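PDB 2PFE: alkaline serine protease from Thermobifida fusca, which probably cleaves peptide bonds as a secreted serine endopeptidase related to alpha-lytic protease, this chain being its mature protease domain. Local coordinates for residues R58-V63 against F168-N173; N115-Y120 against T124-T129. All coordinates share one frame; numbering follows the deposited sequence.

Contact 1 (R58-V63 against F168-N173); sequences RDMGWV and FFQPIN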
loop_
_atom_site.group_PDB
_atom_site.type_symbol
_atom_site.label_atom_id
_atom_site.label_comp_id
_atom_site.label_asym_id
_atom_site.label_seq_id
_atom_site.Cartn_x
_atom_site.Cartn_y
_atom_site.Cartn_z
ATOM N N ARG A 58 8.131 9.966 6.448
ATOM C CA ARG A 58 6.885 9.419 5.901
ATOM C C ARG A 58 7.120 7.936 5.608
ATOM O O ARG A 58 8.166 7.400 5.965
ATOM C CB ARG A 58 6.429 10.194 4.658
ATOM C CG ARG A 58 6.130 11.702 4.859
ATOM C CD ARG A 58 4.846 11.944 5.704
ATOM N NE ARG A 58 3.964 12.966 5.124
ATOM C CZ ARG A 58 2.684 12.781 4.766
ATOM N NH1 ARG A 58 2.049 11.613 4.957
ATOM N NH2 ARG A 58 2.015 13.794 4.237
ATOM N N ASP A 59 6.147 7.272 4.988
ATOM C CA ASP A 59 6.355 5.887 4.559
ATOM C C ASP A 59 5.635 5.622 3.241
ATOM O O ASP A 59 4.643 4.858 3.166
ATOM C CB ASP A 59 5.981 4.866 5.646
ATOM C CG ASP A 59 6.487 3.466 5.317
ATOM O OD1 ASP A 59 7.180 3.306 4.284
ATOM O OD2 ASP A 59 6.217 2.517 6.083
ATOM N N MET A 60 6.141 6.289 2.208
ATOM C CA MET A 60 5.480 6.360 0.925
ATOM C C MET A 60 6.476 6.150 -0.219
ATOM O O MET A 60 7.615 6.638 -0.166
ATOM C CB MET A 60 4.780 7.711 0.776
ATOM C CG MET A 60 5.687 8.918 0.909
ATOM S SD MET A 60 4.749 10.430 0.775
ATOM C CE MET A 60 3.665 10.451 2.156
ATOM N N GLY A 61 6.019 5.476 -1.266
ATOM C CA GLY A 61 6.874 5.153 -2.395
ATOM C C GLY A 61 6.052 4.759 -3.589
ATOM O O GLY A 61 4.824 4.548 -3.479
ATOM N N TRP A 62 6.717 4.665 -4.727
ATOM C CA TRP A 62 6.108 4.033 -5.874
ATOM C C TRP A 62 7.151 3.361 -6.746
ATOM O O TRP A 62 8.335 3.719 -6.718
ATOM C CB TRP A 62 5.217 5.010 -6.666
ATOM C CG TRP A 62 5.928 5.956 -7.563
ATOM C CD1 TRP A 62 6.648 7.057 -7.195
ATOM C CD2 TRP A 62 5.947 5.920 -8.999
ATOM N NE1 TRP A 62 7.128 7.700 -8.314
ATOM C CE2 TRP A 62 6.705 7.036 -9.431
ATOM C CE3 TRP A 62 5.395 5.062 -9.957
ATOM C CZ2 TRP A 62 6.950 7.303 -10.788
ATOM C CZ3 TRP A 62 5.634 5.331 -11.320
ATOM C CH2 TRP A 62 6.407 6.440 -11.713
ATOM N N VAL A 63 6.683 2.341 -7.459
ATOM C CA VAL A 63 7.500 1.525 -8.347
ATOM C C VAL A 63 7.064 1.766 -9.787
ATOM O O VAL A 63 5.884 1.647 -10.095
ATOM C CB VAL A 63 7.372 0.023 -7.977
ATOM C CG1 VAL A 63 8.016 -0.872 -9.063
ATOM C CG2 VAL A 63 8.008 -0.223 -6.595
ATOM N N PHE A 168 -0.834 0.270 11.020
ATOM C CA PHE A 168 -0.748 1.653 10.574
ATOM C C PHE A 168 -0.685 1.700 9.049
ATOM O O PHE A 168 0.053 0.925 8.433
ATOM C CB PHE A 168 0.504 2.316 11.164
ATOM C CG PHE A 168 0.467 2.424 12.641
ATOM C CD1 PHE A 168 0.983 1.420 13.457
ATOM C CD2 PHE A 168 -0.109 3.531 13.223
ATOM C CE1 PHE A 168 0.934 1.553 14.862
ATOM C CE2 PHE A 168 -0.154 3.684 14.608
ATOM C CZ PHE A 168 0.341 2.702 15.421
ATOM N N PHE A 169 -1.398 2.652 8.460
ATOM C CA PHE A 169 -1.252 2.946 7.044
ATOM C C PHE A 169 -0.779 4.369 6.742
ATOM O O PHE A 169 -1.096 5.301 7.470
ATOM C CB PHE A 169 -2.494 2.518 6.220
ATOM C CG PHE A 169 -3.742 3.365 6.382
ATOM C CD1 PHE A 169 -3.845 4.607 5.758
ATOM C CD2 PHE A 169 -4.880 2.840 7.033
ATOM C CE1 PHE A 169 -5.030 5.331 5.810
ATOM C CE2 PHE A 169 -6.061 3.554 7.092
ATOM C CZ PHE A 169 -6.150 4.808 6.468
ATOM N N GLN A 170 -0.026 4.475 5.647
ATOM C CA GLN A 170 0.357 5.755 5.058
ATOM C C GLN A 170 -0.815 6.167 4.171
ATOM O O GLN A 170 -1.120 5.474 3.218
ATOM C CB GLN A 170 1.639 5.531 4.234
ATOM C CG GLN A 170 1.905 6.545 3.147
ATOM C CD GLN A 170 2.179 7.933 3.706
ATOM O OE1 GLN A 170 1.425 8.882 3.457
ATOM N NE2 GLN A 170 3.248 8.056 4.488
ATOM N N PRO A 171 -1.500 7.277 4.490
ATOM C CA PRO A 171 -2.605 7.750 3.653
ATOM C C PRO A 171 -2.191 7.937 2.184
ATOM O O PRO A 171 -1.044 8.327 1.881
ATOM C CB PRO A 171 -3.030 9.071 4.322
ATOM C CG PRO A 171 -2.644 8.848 5.764
ATOM C CD PRO A 171 -1.319 8.125 5.681
ATOM N N ILE A 172 -3.110 7.598 1.287
ATOM C CA ILE A 172 -2.782 7.547 -0.136
ATOM C C ILE A 172 -2.678 8.910 -0.793
ATOM O O ILE A 172 -1.802 9.126 -1.633
ATOM C CB ILE A 172 -3.742 6.628 -0.929
ATOM C CG1 ILE A 172 -3.263 6.413 -2.375
ATOM C CG2 ILE A 172 -5.184 7.153 -0.925
ATOM C CD1 ILE A 172 -1.901 5.739 -2.497
ATOM N N ASN A 173 -3.534 9.843 -0.400
ATOM C CA ASN A 173 -3.530 11.128 -1.064
ATOM C C ASN A 173 -2.217 11.921 -0.931
ATOM O O ASN A 173 -1.773 12.503 -1.925
ATOM C CB ASN A 173 -4.775 11.935 -0.702
ATOM C CG ASN A 173 -6.028 11.390 -1.365
ATOM O OD1 ASN A 173 -5.972 10.740 -2.416
ATOM N ND2 ASN A 173 -7.168 11.631 -0.739
#

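Contact 2 (N115-Y120 against T124-T129); sequences NQTVRY and TVTGLT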
loop_
_atom_site.group_PDB
_atom_site.type_symbol
_atom_site.label_atom_id
_atom_site.label_comp_id
_atom_site.label_asym_id
_atom_site.label_seq_id
_atom_site.Cartn_x
_atom_site.Cartn_y
_atom_site.Cartn_z
ATOM N N ASN A 115 -2.948 10.848 11.804
ATOM C CA ASN A 115 -1.784 11.693 12.087
ATOM C C ASN A 115 -0.955 11.201 13.277
ATOM O O ASN A 115 -0.526 11.997 14.135
ATOM C CB ASN A 115 -2.153 13.178 12.239
ATOM C CG ASN A 115 -0.978 14.080 11.943
ATOM O OD1 ASN A 115 -0.061 13.694 11.197
ATOM N ND2 ASN A 115 -0.988 15.292 12.517
ATOM N N GLN A 116 -0.720 9.891 13.312
ATOM C CA GLN A 116 0.010 9.252 14.390
ATOM C C GLN A 116 1.474 9.080 14.048
ATOM O O GLN A 116 1.817 8.853 12.877
ATOM C CB GLN A 116 -0.581 7.874 14.688
ATOM C CG GLN A 116 -1.998 7.956 15.162
ATOM C CD GLN A 116 -2.116 8.699 16.460
ATOM O OE1 GLN A 116 -1.650 8.237 17.498
ATOM N NE2 GLN A 116 -2.702 9.884 16.402
ATOM N N THR A 117 2.308 9.178 15.085
ATOM C CA THR A 117 3.755 9.045 14.961
ATOM C C THR A 117 4.177 7.713 15.532
ATOM O O THR A 117 3.748 7.357 16.636
ATOM C CB THR A 117 4.429 10.149 15.759
ATOM O OG1 THR A 117 4.145 11.400 15.132
ATOM C CG2 THR A 117 5.949 9.915 15.845
ATOM N N VAL A 118 4.960 6.947 14.762
ATOM C CA VAL A 118 5.488 5.665 15.233
ATOM C C VAL A 118 7.016 5.684 15.137
ATOM O O VAL A 118 7.566 6.061 14.095
ATOM C CB VAL A 118 4.913 4.503 14.385
ATOM C CG1 VAL A 118 5.464 3.144 14.819
ATOM C CG2 VAL A 118 3.380 4.513 14.454
ATOM N N ARG A 119 7.686 5.318 16.232
ATOM C CA ARG A 119 9.152 5.298 16.290
ATOM C C ARG A 119 9.663 3.919 15.838
ATOM O O ARG A 119 10.072 3.116 16.676
ATOM C CB ARG A 119 9.708 5.680 17.706
ATOM C CG ARG A 119 8.990 6.872 18.431
ATOM C CD ARG A 119 9.897 7.740 19.324
ATOM N NE ARG A 119 9.311 8.261 20.580
ATOM C CZ ARG A 119 8.039 8.624 20.804
ATOM N NH1 ARG A 119 7.109 8.569 19.856
ATOM N NH2 ARG A 119 7.695 9.084 22.007
ATOM N N TYR A 120 9.624 3.652 14.522
ATOM C CA TYR A 120 10.206 2.434 13.950
ATOM C C TYR A 120 11.735 2.372 14.168
ATOM O O TYR A 120 12.409 3.401 14.310
ATOM C CB TYR A 120 9.932 2.323 12.445
ATOM C CG TYR A 120 8.484 2.226 11.981
ATOM C CD1 TYR A 120 8.016 3.079 10.970
ATOM C CD2 TYR A 120 7.603 1.261 12.483
ATOM C CE1 TYR A 120 6.699 2.995 10.489
ATOM C CE2 TYR A 120 6.285 1.164 12.004
ATOM C CZ TYR A 120 5.840 2.044 11.009
ATOM O OH TYR A 120 4.559 1.962 10.513
ATOM N N THR A 124 11.704 7.444 12.805
ATOM C CA THR A 124 10.366 7.853 13.172
ATOM C C THR A 124 9.567 8.205 11.912
ATOM O O THR A 124 10.076 8.856 10.978
ATOM C CB THR A 124 10.450 8.998 14.180
ATOM O OG1 THR A 124 11.093 8.501 15.364
ATOM C CG2 THR A 124 9.069 9.519 14.530
ATOM N N VAL A 125 8.327 7.751 11.896
ATOM C CA VAL A 125 7.411 8.066 10.803
ATOM C C VAL A 125 6.184 8.767 11.379
ATOM O O VAL A 125 5.624 8.330 12.393
ATOM C CB VAL A 125 6.975 6.805 10.021
ATOM C CG1 VAL A 125 5.913 7.157 8.991
ATOM C CG2 VAL A 125 8.169 6.201 9.314
ATOM N N THR A 126 5.776 9.858 10.729
ATOM C CA THR A 126 4.630 10.666 11.183
ATOM C C THR A 126 3.470 10.553 10.184
ATOM O O THR A 126 3.636 10.001 9.090
ATOM C CB THR A 126 5.021 12.168 11.350
ATOM O OG1 THR A 126 5.280 12.742 10.067
ATOM C CG2 THR A 126 6.250 12.338 12.243
ATOM N N GLY A 127 2.305 11.095 10.557
ATOM C CA GLY A 127 1.181 11.183 9.616
ATOM C C GLY A 127 0.426 9.886 9.343
ATOM O O GLY A 127 -0.345 9.815 8.397
ATOM N N LEU A 128 0.649 8.858 10.162
ATOM C CA LEU A 128 0.049 7.546 9.926
ATOM C C LEU A 128 -1.342 7.420 10.517
ATOM O O LEU A 128 -1.683 8.041 11.513
ATOM C CB LEU A 128 0.928 6.457 10.507
ATOM C CG LEU A 128 2.334 6.331 9.914
ATOM C CD1 LEU A 128 3.135 5.274 10.664
ATOM C CD2 LEU A 128 2.287 6.068 8.427
ATOM N N THR A 129 -2.135 6.547 9.910
ATOM C CA THR A 129 -3.460 6.249 10.433
ATOM C C THR A 129 -3.452 4.886 11.104
ATOM O O THR A 129 -3.080 3.903 10.470
ATOM C CB THR A 129 -4.495 6.266 9.292
ATOM O OG1 THR A 129 -4.521 7.582 8.725
ATOM C CG2 THR A 129 -5.898 5.904 9.808
HETATM O O HOH W 1 -3.060 9.839 9.171
HETATM O O HOH W 2 2.256 12.301 13.356
HETATM O O HOH W 3 2.877 14.123 9.579
HETATM O O HOH W 4 12.491 5.805 15.601
#

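Contact 1 (R58-V63 against F168-N173)
The Arg58 guanidinium and the Gln170 amide meet obliquely, their planes 34° apart, and Met60 CE lies over one guanidinium face, 3.4 Å above its plane and offset toward the rim. The Arg58 and Gln170 side chains cross at about a right angle. This is the seam of a chymotrypsin-like double beta-barrel: strand 60-65 belongs to the first barrel, whereas strand 164-171 belongs to the second and delivers Gln170 just before helix 172-179. Gln170 sends CG anti to its own nitrogen (chi1 157°), then bends at chi2, which carries the amide across to the loop holding Asp59. Its two amide ends are probably interchanged in the model. With the amide turned over, its oxygen would face Asp59 N, 3.0 Å away at the modelled NE2, and a hydrogen bond is possible. The Met60 thioether chain bends at its last torsion (chi3 64°), bringing CE to 3.3 Å from Gln170 CD, so that a methyl fills the angle between guanidinium and amide. Met60 is also packed against Leu175, Tyr178 and Phe179 of helix 172-179. The Asp59 carboxylate takes a different course: OD2 is hydrogen-bonded to His35 ND1, its partner in the predicted charge relay, and to Ser155 OG, which lies outside the triad. Replacing Gln170 with alanine would probably open a gap beside Met60 CE and take from the Asp59 backbone the polar group facing it. The Asp59 carbonyl oxygen rests on the Gln170 aliphatic stem, O to CG being 3.2 Å.

Contact 2 (N115-Y120 against T124-T129)
Gln116 and Leu128 exchange both their backbone hydrogen bonds, with Gln116 N to Leu128 O at 2.8 Å, and each acceptor is met in its carbonyl plane, on a lone pair. Val118 and Val125 form the second antiparallel hydrogen-bonded pair, and here each N-H arrives nearly along the C=O axis. Between the two pairs the register slips by one residue. Asn115 and Gln116 both face Leu128, while Gly127 and Leu128 both face Gln116: two G1 beta bulges, at the corners where the chain enters (Asn115) and leaves (Gly127) the hairpin 116-120/123-126. Gly127 takes its bulge with phi 76°, a positive value that favours glycine. Among side chains, the Tyr120 hydroxyl hydrogen-bonds directly to Ser155 OG. CA-H...O contacts add to the ladder, Thr117 CA lying 3.3 Å from Val125 O.

Apolar contacts gather round the Tyr120 ring. Val125 CG2 comes in at its edge, near the ring plane, 3.5 Å from Tyr120 CD1, while Val118 CG1 sits over one face. Leu128 CD1 approaches obliquely, 4.2 Å from Tyr120 CZ, and also touches Val118 CG2. The methyls Thr117 CG2 and Thr124 CG2 press together at 3.4 Å, tighter than usual.

Waters bridge further polar atoms: one accepts from Asn115 N at 2.8 Å and donates to Gly127 O, another links Thr117 OG1 with Gly127 N. They supplement the direct Gln116/Leu128 pair at the bulged end. The hairpin stands beside the active site, Val125 packing on Phe55 and Asp59; its apolar contacts and the Ser155 bond probably limit how the Tyr120 ring can turn.

Contact 1 spans the seam between the barrels, and contact 2 is a hairpin nested in the chain loop that contact 1 closes, their centres 11 Å apart. Neighbouring strands 128-131 and 164-171 stitch them together through a probable hydrogen bond from Phe169 N to Thr129 O, 2.9 Å. Arg58 O packs on Val125 CG2 at 3.6 Å, and Pro171 CD on Gly127 O. Both contacts converge on Ser155, which hydrogen-bonds Asp59 from one and Tyr120 from the other. The Asp59 and Tyr120 side chains each lie about 6 Å from the bound sulfonyl fluoride inhibitor. Contact 1 holds the predicted catalytic Asp59, and the Val125 side chain of contact 2 comes within about 4 Å of that side chain.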